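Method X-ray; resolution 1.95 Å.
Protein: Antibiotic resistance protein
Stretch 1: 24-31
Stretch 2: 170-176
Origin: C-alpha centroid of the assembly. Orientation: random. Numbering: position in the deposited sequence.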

# COMPACT_ATOMS: atom_id res chain seq x y z
N THR A 24 23.50 -8.06 12.37
CA THR A 24 23.67 -9.41 12.93
C THR A 24 24.02 -10.47 11.89
O THR A 24 24.87 -11.34 12.14
N LEU A 25 23.36 -10.43 10.74
CA LEU A 25 23.62 -11.39 9.70
C LEU A 25 25.01 -11.15 9.18
O LEU A 25 25.73 -12.09 8.88
N HIS A 26 25.34 -9.88 9.03
CA HIS A 26 26.66 -9.49 8.55
C HIS A 26 27.76 -10.06 9.45
O HIS A 26 28.70 -10.67 8.96
N GLU A 27 27.59 -9.88 10.76
CA GLU A 27 28.58 -10.34 11.76
C GLU A 27 28.76 -11.85 11.76
O GLU A 27 29.79 -12.34 12.20
N ARG A 28 27.77 -12.59 11.25
CA ARG A 28 27.80 -14.06 11.27
C ARG A 28 27.87 -14.73 9.91
O ARG A 28 27.78 -15.96 9.82
N LEU A 29 28.05 -13.93 8.86
CA LEU A 29 28.34 -14.45 7.53
C LEU A 29 29.66 -13.88 7.06
O LEU A 29 29.68 -12.80 6.44
N PRO A 30 30.77 -14.59 7.30
CA PRO A 30 32.05 -14.05 6.84
C PRO A 30 32.09 -13.86 5.32
O PRO A 30 31.55 -14.70 4.55
N GLY A 31 32.68 -12.75 4.90
CA GLY A 31 32.75 -12.36 3.47
C GLY A 31 31.56 -11.50 3.02
O GLY A 31 31.53 -11.02 1.88
N GLY A 170 19.07 -21.19 3.34
CA GLY A 170 19.98 -22.34 3.22
C GLY A 170 21.43 -22.01 3.54
O GLY A 170 22.34 -22.66 3.04
N LEU A 171 21.63 -21.04 4.43
CA LEU A 171 22.95 -20.53 4.78
C LEU A 171 23.33 -20.93 6.19
O LEU A 171 22.50 -20.89 7.10
N THR A 172 24.60 -21.26 6.36
CA THR A 172 25.16 -21.60 7.67
C THR A 172 25.75 -20.36 8.30
O THR A 172 26.58 -19.71 7.68
N LEU A 173 25.29 -20.01 9.49
CA LEU A 173 25.82 -18.88 10.22
C LEU A 173 27.03 -19.29 11.08
O LEU A 173 27.06 -20.39 11.67
N ALA A 174 28.02 -18.42 11.12
CA ALA A 174 29.05 -18.49 12.15
C ALA A 174 28.38 -18.26 13.50
O ALA A 174 27.29 -17.73 13.55
N PRO A 175 28.99 -18.71 14.60
CA PRO A 175 28.38 -18.52 15.92
C PRO A 175 28.35 -17.05 16.36
O PRO A 175 29.12 -16.24 15.81
N PRO A 176 27.46 -16.68 17.31
CA PRO A 176 27.35 -15.28 17.78
C PRO A 176 28.62 -14.66 18.38
O PRO A 176 28.59 -13.50 18.80

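Packing of a helical segment and the loop that follows it (24-31) against an extended, irregular stretch near the end of the chain (170-176), with 453 Å² buried between them, both sides summed. Arg28 is the centre of the contact and covers the most surface; Arg28 CA lies 4.7 Å from Ala174 CA, the nearest CA pair of the two stretches. Its CA-to-CB bond points toward the second stretch, and chi1 m, chi2 t and chi3 p carry the guanidinium along the loop to the backbone of Ala174. There Arg28 NE donates a hydrogen bond to Ala174 O (2.7 Å, 159° at the hydrogen), and Arg28 NH2 adds a weak one to the same oxygen (3.0 Å, 135°), so one carbonyl, lying at the edge of the guanidinium near its plane, accepts from two nitrogens. The backbone completes the pairing: Ala174 N donates to Arg28 O at 2.8 Å, so that Ala174 is held to Arg28 through both its amide and its carbonyl. Arg28 O also receives a CA-H...O contact from Leu173 CA at 3.5 Å. The two faces of the guanidinium are covered by Leu173 CD1 on one side and by Pro176 N on the opposite side; Arg28 NH2 lies 3.7 Å from Pro176 CD, while Arg28 NH1 is hydrogen-bonded elsewhere in the structure.

Leu173 covers the next largest area. Its CA-to-CB bond runs sideways, and the m, t rotamer places the isobutyl group where it meets both the arginine and the leucines of the first stretch: Leu173 CB is 3.7 Å from Arg28 NH2, and Leu173 CD2 packs 3.9 Å from Leu29 CG and 4.1 Å from Leu25 CD2. Leu29, third in importance and buried, also starts sideways, but its m, t conformation brings its end nearer the second stretch. Leu29 CD2 reaches Leu171 CD1 at 3.6 Å, the closest of the apolar contacts, and lies 3.8 Å from Thr172 O. The CA-to-CB bond of Leu171 points toward the first stretch, and its rotamer is likewise m, t. Leu25, again m, t, contributes a smaller area. The four leucines thus form a continuous apolar patch beside the polar arginine site.

Pro30 CD also meets Ala174 CB, at 4.3 Å. The CA-to-CB bonds of Thr172 and Pro175 point away, and the side chains of Thr24 and His26 make no contact across the interface.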

# COMPACT_ATOMS: atom_id res chain seq x y z
CB THR A 24 22.38 -9.86 13.66
OG1 THR A 24 21.96 -8.79 14.51
CG2 THR A 24 22.59 -11.15 14.45
CB LEU A 25 22.66 -11.23 8.52
CG LEU A 25 21.33 -11.95 8.59
CD1 LEU A 25 20.36 -11.32 7.59
CD2 LEU A 25 21.51 -13.47 8.35
CB HIS A 26 26.79 -7.98 8.47
CG HIS A 26 28.16 -7.54 8.05
ND1 HIS A 26 28.79 -8.07 6.95
CD2 HIS A 26 29.04 -6.68 8.62
CE1 HIS A 26 29.99 -7.52 6.83
NE2 HIS A 26 30.16 -6.67 7.84
CB GLU A 27 28.19 -9.94 13.17
CG GLU A 27 28.07 -8.47 13.49
CD GLU A 27 27.44 -8.25 14.90
OE1 GLU A 27 26.64 -9.11 15.37
OE2 GLU A 27 27.76 -7.21 15.56
CB ARG A 28 26.60 -14.56 12.05
CG ARG A 28 26.58 -13.99 13.46
CD ARG A 28 25.45 -14.51 14.32
NE ARG A 28 25.45 -15.96 14.37
CZ ARG A 28 24.44 -16.71 14.83
NH1 ARG A 28 23.36 -16.13 15.32
NH2 ARG A 28 24.53 -18.03 14.81
CB LEU A 29 27.25 -14.03 6.53
CG LEU A 29 25.94 -14.79 6.63
CD1 LEU A 29 24.86 -14.03 5.86
CD2 LEU A 29 26.12 -16.23 6.12
CB PRO A 30 33.09 -15.10 7.33
CG PRO A 30 32.40 -15.81 8.47
CD PRO A 30 30.94 -15.89 7.99
CB LEU A 171 23.00 -18.99 4.67
CG LEU A 171 23.33 -18.31 3.33
CD1 LEU A 171 23.64 -16.84 3.60
CD2 LEU A 171 24.51 -18.99 2.59
CB THR A 172 26.23 -22.72 7.51
OG1 THR A 172 25.55 -23.98 7.44
CG2 THR A 172 27.24 -22.73 8.67
CB LEU A 173 24.75 -18.25 11.13
CG LEU A 173 23.52 -17.59 10.48
CD1 LEU A 173 22.77 -16.83 11.53
CD2 LEU A 173 23.92 -16.67 9.33
CB ALA A 174 30.13 -17.45 11.91
CB PRO A 175 29.26 -19.36 16.86
CG PRO A 175 30.57 -19.53 16.12
CD PRO A 175 30.26 -19.46 14.66
CB PRO A 176 26.25 -15.35 18.85
CG PRO A 176 25.50 -16.62 18.58
CD PRO A 176 26.47 -17.56 17.96